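Local coordinates for protein ferredoxin-NADP reductase (Neisseria gonorrhoeae MIA_2011_03-10, PDB 5TR9) that binds FAD and probably passes electrons between NADP(H) and ferredoxin through the flavin, at residues V157-P160 against E161-I164; G54-G58 against K59-W63; I37-P40 against E41-F45. All coordinates share one frame; numbering follows the deposited sequence.

Overall arrangement
The three contacts are local, each made by a continuous piece of chain where it turns. Contacts 2 and 3 belong to the antiparallel sheet of the FAD-binding part, with centres about 20 Å apart. Contact 1 follows strand 150-157 of the parallel sheet in the NAD-binding part, and its centre lies about 30 Å from that of contact 3. Contacts 1 and 2 are at the surface; contact 3 is partly buried. Their chemistry differs accordingly. In contact 1 a carboxylate takes backbone N-H groups. Contact 2 pairs two strands and sets the rings of Tyr56, Phe61 and Trp63 on one face. In contact 3 an arginine holds a backbone carbonyl.

Contact 1 of 3, residues V157-P160 against E161-I164; sequences VSFP and EELI
Glu162 turns back toward Ser158 and Phe159 because its CG lies beside its own backbone N, chi1 -66°, and the chain then runs on extended, chi2 168°. This carries OE1 to the backbone. OE1 accepts the N-H of Phe159, with Phe159 N and Glu162 OE1 2.9 Å apart, and the donor comes nearly in line with the C-O bond. A second, weak bond comes from Ser158 N, 3.1 Å from Glu162 OE1. The other carboxylate oxygen, OE2, accepts from a water that also lies at weak bonding distance from Ser158 OG. Both oxygens of the carboxylate therefore have partners, which should limit its rotation.

Two backbone bonds close the turn. Glu162 N donates to Phe159 O at 2.9 Å, and Leu163 N donates to Pro160 O at 3.0 Å. These bonds belong to a short 3-10 turn, which follows strand 150-157 of the parallel sheet and precedes helix 166-173. It lies in the strand-to-helix connection of the NAD-binding part. An inverse gamma turn around Leu163 overlaps its end, marked by a weak bond from Ile164 N to Glu162 O.

Carbon packing adds to these bonds. Val157 and Glu162 run past each other in opposite directions, with Val157 CB 3.7 Å from Glu162 CB. Val157 sends its CG2 branch to Leu163, where it meets CD2 at 3.6 Å. Leu163 also rests on Pro189 and Thr191 of the neighbouring strand 185-191. Ser158 and Phe159 lie against Arg193 and Ala194, respectively, and Glu162 touches Leu32 of strand 32-38.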
# COMPACT_ATOMS: atom_id res chain seq x y z
N VAL A 157 5.70 -10.76 -0.71
CA VAL A 157 6.88 -10.52 0.12
C VAL A 157 7.83 -11.68 -0.12
O VAL A 157 7.48 -12.66 -0.78
CB VAL A 157 6.53 -10.42 1.61
CG1 VAL A 157 5.56 -9.25 1.87
CG2 VAL A 157 5.92 -11.74 2.09
N SER A 158 9.03 -11.60 0.46
CA SER A 158 9.98 -12.70 0.27
C SER A 158 9.67 -13.89 1.18
O SER A 158 9.71 -15.05 0.72
CB SER A 158 11.40 -12.22 0.54
OG SER A 158 11.82 -11.26 -0.44
N PHE A 159 9.40 -13.64 2.46
CA PHE A 159 9.24 -14.69 3.46
C PHE A 159 7.96 -14.45 4.25
O PHE A 159 7.55 -13.30 4.43
CB PHE A 159 10.44 -14.72 4.41
CG PHE A 159 11.73 -15.12 3.73
CD1 PHE A 159 12.06 -16.45 3.57
CD2 PHE A 159 12.56 -14.15 3.18
CE1 PHE A 159 13.23 -16.83 2.91
CE2 PHE A 159 13.73 -14.50 2.52
CZ PHE A 159 14.06 -15.84 2.39
N PRO A 160 7.32 -15.52 4.74
CA PRO A 160 5.99 -15.36 5.38
C PRO A 160 6.00 -14.49 6.62
O PRO A 160 4.94 -13.93 6.96
CB PRO A 160 5.56 -16.80 5.70
CG PRO A 160 6.82 -17.61 5.66
CD PRO A 160 7.73 -16.94 4.66
N GLU A 161 7.14 -14.36 7.31
CA GLU A 161 7.22 -13.47 8.46
C GLU A 161 6.88 -12.03 8.09
O GLU A 161 6.49 -11.25 8.97
CB GLU A 161 8.61 -13.52 9.08
CG GLU A 161 8.96 -14.80 9.82
CD GLU A 161 9.47 -15.90 8.90
OE1 GLU A 161 9.41 -15.75 7.66
OE2 GLU A 161 9.93 -16.93 9.43
N GLU A 162 7.06 -11.66 6.82
CA GLU A 162 6.79 -10.31 6.35
C GLU A 162 5.31 -10.06 6.07
O GLU A 162 4.94 -8.92 5.78
CB GLU A 162 7.63 -10.01 5.11
CG GLU A 162 9.12 -9.99 5.44
CD GLU A 162 10.04 -10.00 4.24
OE1 GLU A 162 9.89 -10.88 3.36
OE2 GLU A 162 10.95 -9.14 4.19
N LEU A 163 4.47 -11.10 6.14
CA LEU A 163 3.03 -10.95 5.91
C LEU A 163 2.37 -10.49 7.21
O LEU A 163 1.61 -11.22 7.86
CB LEU A 163 2.43 -12.26 5.41
CG LEU A 163 2.92 -12.81 4.06
CD1 LEU A 163 2.47 -14.25 3.87
CD2 LEU A 163 2.45 -11.93 2.91
N ILE A 164 2.69 -9.26 7.62
CA ILE A 164 2.31 -8.84 8.97
C ILE A 164 0.85 -8.43 9.08
O ILE A 164 0.37 -8.22 10.20
CB ILE A 164 3.22 -7.70 9.47
CG1 ILE A 164 3.10 -6.46 8.59
CG2 ILE A 164 4.70 -8.16 9.56
CD1 ILE A 164 3.63 -5.20 9.28
O HOH W 1 12.46 -8.82 1.86

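Contact 2 of 3, residues G54-G58 against K59-W63; sequences GFYEG and KGFIW. With EDO (1,2-ethanediol), chain D.
Glu57 crosses Ile62 at a slant on the face they share with Phe55. Glu57 CB lies near the O1 end of a bound 1,2-ethanediol, probably from the crystallisation liquor. Glu57 CG then turns to the methyl CG2 of Ile62, 3.9 Å away. CD keeps to the same methyl. At the tip, Glu57 OE2 comes 3.7 Å from Ile62 CB, an approach to carbon. The extended chain beyond CG, chi2 -157°, carries CG, CD and OE2 along the CG2 branch of Ile62. The diol hydroxyl O1 donates to the backbone O of Glu57.

On the other face Tyr56 and Phe61 stand side by side and point the same way. Their nearest atoms are Tyr56 CE1 and Phe61 CE2, 3.5 Å apart. The rings meet obliquely, with planes at 52°. Tyr56 OH reaches on to a hydrogen bond with Glu19. Further along, Gly54 CA lies over one face of the Trp63 six-membered ring, 3.9 Å from the centroid, in a CH-pi contact. On the face of Phe55 and Ile62, helix 88-95 packs against the hairpin, and both side chains touch Leu92.

Phe55 and Ile62 exchange two backbone hydrogen bonds. Glu57 and Gly60 exchange two more, with Gly60 N 2.8 Å from Glu57 O. A water donates to Gly58 O and Gly60 O. Gly58 has a positive phi, 59°, which suits glycine. This is a beta hairpin with a two-residue loop, Gly58 and Lys59, in a type II' turn, joining strands 50-57 and 60-67 at the border of the FAD-binding antiparallel sheet.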
# COMPACT_ATOMS: atom_id res chain seq x y z
N GLY A 54 9.07 14.12 8.58
CA GLY A 54 10.41 14.65 8.72
C GLY A 54 10.85 14.74 10.16
O GLY A 54 10.05 14.61 11.10
N PHE A 55 12.14 14.97 10.33
CA PHE A 55 12.72 15.26 11.63
C PHE A 55 13.66 16.45 11.51
O PHE A 55 14.32 16.64 10.49
CB PHE A 55 13.52 14.08 12.21
CG PHE A 55 12.70 12.88 12.54
CD1 PHE A 55 11.94 12.84 13.70
CD2 PHE A 55 12.72 11.77 11.72
CE1 PHE A 55 11.19 11.71 14.02
CE2 PHE A 55 11.98 10.63 12.03
CZ PHE A 55 11.22 10.61 13.18
N TYR A 56 13.72 17.24 12.58
CA TYR A 56 14.84 18.15 12.75
C TYR A 56 16.11 17.35 12.96
O TYR A 56 16.14 16.45 13.80
CB TYR A 56 14.60 19.07 13.95
CG TYR A 56 13.40 19.98 13.88
CD1 TYR A 56 13.23 20.88 12.83
CD2 TYR A 56 12.45 19.97 14.90
CE1 TYR A 56 12.14 21.73 12.80
CE2 TYR A 56 11.35 20.81 14.86
CZ TYR A 56 11.20 21.69 13.81
OH TYR A 56 10.13 22.55 13.77
N GLU A 57 17.15 17.65 12.19
CA GLU A 57 18.46 17.00 12.34
C GLU A 57 19.50 18.11 12.45
O GLU A 57 19.86 18.71 11.44
CB GLU A 57 18.78 16.09 11.16
CG GLU A 57 18.33 14.65 11.31
CD GLU A 57 19.14 13.72 10.43
OE1 GLU A 57 19.55 12.64 10.91
OE2 GLU A 57 19.37 14.07 9.25
N GLY A 58 19.98 18.39 13.67
CA GLY A 58 20.88 19.51 13.83
C GLY A 58 20.17 20.77 13.37
O GLY A 58 19.01 21.01 13.72
N LYS A 59 20.85 21.56 12.55
CA LYS A 59 20.27 22.78 11.98
C LYS A 59 19.50 22.52 10.70
O LYS A 59 19.01 23.47 10.08
CB LYS A 59 21.36 23.82 11.69
CG LYS A 59 22.28 23.44 10.54
CD LYS A 59 23.15 24.60 10.12
CE LYS A 59 24.36 24.12 9.33
NZ LYS A 59 24.01 23.01 8.41
N GLY A 60 19.39 21.26 10.28
CA GLY A 60 18.69 20.92 9.06
C GLY A 60 17.52 19.97 9.24
O GLY A 60 16.91 19.89 10.31
N PHE A 61 17.19 19.24 8.17
CA PHE A 61 16.01 18.40 8.13
C PHE A 61 16.35 17.10 7.43
O PHE A 61 17.31 17.01 6.67
CB PHE A 61 14.85 19.06 7.36
CG PHE A 61 14.33 20.33 7.98
CD1 PHE A 61 14.95 21.54 7.73
CD2 PHE A 61 13.22 20.31 8.81
CE1 PHE A 61 14.48 22.71 8.29
CE2 PHE A 61 12.74 21.47 9.38
CZ PHE A 61 13.37 22.67 9.12
N ILE A 62 15.52 16.10 7.68
CA ILE A 62 15.43 14.92 6.82
C ILE A 62 13.95 14.65 6.58
O ILE A 62 13.14 14.73 7.51
CB ILE A 62 16.16 13.69 7.41
CG1 ILE A 62 16.09 12.52 6.43
CG2 ILE A 62 15.62 13.32 8.79
CD1 ILE A 62 16.99 11.36 6.81
N TRP A 63 13.61 14.36 5.33
CA TRP A 63 12.22 14.12 4.93
C TRP A 63 12.11 12.85 4.10
O TRP A 63 12.96 12.60 3.24
CB TRP A 63 11.70 15.27 4.08
CG TRP A 63 11.55 16.56 4.79
CD1 TRP A 63 12.43 17.59 4.82
CD2 TRP A 63 10.42 16.97 5.58
NE1 TRP A 63 11.93 18.63 5.58
CE2 TRP A 63 10.70 18.27 6.06
CE3 TRP A 63 9.20 16.37 5.91
CZ2 TRP A 63 9.80 18.98 6.87
CZ3 TRP A 63 8.31 17.07 6.72
CH2 TRP A 63 8.62 18.36 7.19
C1 EDO D . 20.62 17.55 7.72
O1 EDO D . 20.84 18.47 8.79
C2 EDO D . 21.46 17.97 6.51
O2 EDO D . 21.16 19.32 6.15
O HOH W 2 16.66 21.85 12.37

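Contact 3 of 3, residues I37-P40 against E41-F45; sequences ISRP and ESYRF
A type I beta turn from Pro40 to Tyr43 leads the chain out of strand 32-38, and Arg39, just before the turn, bonds to the carbonyl of its last residue, Tyr43. The turn is closed by Tyr43 N, which donates to Pro40 O at 3.1 Å. The Arg39 chain is extended, with CG opposite the backbone N, chi1 -180°, and this carries the guanidinium to the Tyr43 carbonyl. Two nitrogens of Arg39 approach Tyr43 O side-on: NE at 3.2 Å and NH2 at 2.9 Å. The oxygen lies in the guanidinium plane, and the pair of bonds, with the bond from NH1 to Glu72 O, should restrict how that group turns. Phe45 CE1 stands over one face of the guanidinium, toward its rim, 3.7 Å from Arg39 NH2; the two planes are 43° apart. Pro40 and Tyr43 lie side by side, with Pro40 CG 3.8 Å from Tyr43 CB.

Tyr43 OH is bonded to Ser51 OG. Pro40 rests on Thr18 and Glu20 of strand 17-27, and with Tyr43 on Leu104 of strand 101-105. Tyr43 and Phe45 also pack on Leu77 of strand 76-82.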
# COMPACT_ATOMS: atom_id res chain seq x y z
N ILE A 37 1.03 8.77 14.72
CA ILE A 37 1.39 10.13 15.10
C ILE A 37 0.10 10.93 15.28
O ILE A 37 -0.97 10.56 14.78
CB ILE A 37 2.32 10.81 14.08
CG1 ILE A 37 1.55 11.14 12.79
CG2 ILE A 37 3.53 9.92 13.74
CD1 ILE A 37 2.40 11.90 11.77
N SER A 38 0.21 12.03 16.02
CA SER A 38 -0.94 12.92 16.17
C SER A 38 -1.32 13.53 14.83
O SER A 38 -0.46 13.75 13.95
CB SER A 38 -0.66 14.01 17.21
OG SER A 38 0.53 14.73 16.93
N ARG A 39 -2.61 13.78 14.67
CA ARG A 39 -3.18 14.25 13.41
C ARG A 39 -3.82 15.61 13.64
O ARG A 39 -4.79 15.71 14.41
CB ARG A 39 -4.23 13.27 12.87
CG ARG A 39 -4.83 13.74 11.56
CD ARG A 39 -5.90 12.79 11.06
NE ARG A 39 -6.41 13.25 9.78
CZ ARG A 39 -7.26 12.56 9.04
NH1 ARG A 39 -7.69 11.39 9.50
NH2 ARG A 39 -7.68 13.03 7.87
N PRO A 40 -3.32 16.67 13.01
CA PRO A 40 -3.98 17.97 13.18
C PRO A 40 -5.35 17.96 12.54
O PRO A 40 -5.63 17.22 11.59
CB PRO A 40 -3.03 18.95 12.49
CG PRO A 40 -2.18 18.16 11.62
CD PRO A 40 -2.13 16.75 12.15
N GLU A 41 -6.23 18.78 13.12
CA GLU A 41 -7.60 18.91 12.65
C GLU A 41 -7.66 19.25 11.17
O GLU A 41 -8.58 18.81 10.47
CB GLU A 41 -8.29 20.00 13.48
CG GLU A 41 -9.79 19.97 13.52
CD GLU A 41 -10.35 21.04 14.44
OE1 GLU A 41 -10.48 22.21 14.00
OE2 GLU A 41 -10.65 20.72 15.61
N SER A 42 -6.69 20.00 10.68
CA SER A 42 -6.69 20.48 9.30
C SER A 42 -6.11 19.49 8.30
O SER A 42 -6.14 19.77 7.10
CB SER A 42 -5.90 21.79 9.20
OG SER A 42 -4.54 21.57 9.52
N TYR A 43 -5.58 18.34 8.74
CA TYR A 43 -4.88 17.46 7.80
C TYR A 43 -5.88 16.56 7.08
O TYR A 43 -6.48 15.67 7.69
CB TYR A 43 -3.84 16.60 8.52
CG TYR A 43 -2.94 15.86 7.55
CD1 TYR A 43 -1.86 16.50 6.95
CD2 TYR A 43 -3.16 14.52 7.25
CE1 TYR A 43 -1.03 15.83 6.07
CE2 TYR A 43 -2.33 13.83 6.36
CZ TYR A 43 -1.26 14.49 5.78
OH TYR A 43 -0.43 13.82 4.90
N ARG A 44 -6.03 16.77 5.77
CA ARG A 44 -6.94 16.00 4.93
C ARG A 44 -6.15 15.14 3.96
O ARG A 44 -5.11 15.57 3.45
CB ARG A 44 -7.86 16.93 4.14
CG ARG A 44 -8.54 18.00 4.97
CD ARG A 44 -9.64 17.39 5.82
NE ARG A 44 -10.54 16.59 5.00
CZ ARG A 44 -11.49 17.09 4.22
NH1 ARG A 44 -11.68 18.40 4.15
NH2 ARG A 44 -12.26 16.27 3.51
N PHE A 45 -6.65 13.94 3.69
CA PHE A 45 -6.05 13.14 2.63
C PHE A 45 -7.13 12.26 2.02
O PHE A 45 -8.21 12.08 2.59
CB PHE A 45 -4.85 12.31 3.13
CG PHE A 45 -5.23 11.19 4.05
CD1 PHE A 45 -5.44 11.41 5.41
CD2 PHE A 45 -5.34 9.89 3.55
CE1 PHE A 45 -5.77 10.36 6.26
CE2 PHE A 45 -5.68 8.83 4.38
CZ PHE A 45 -5.90 9.07 5.75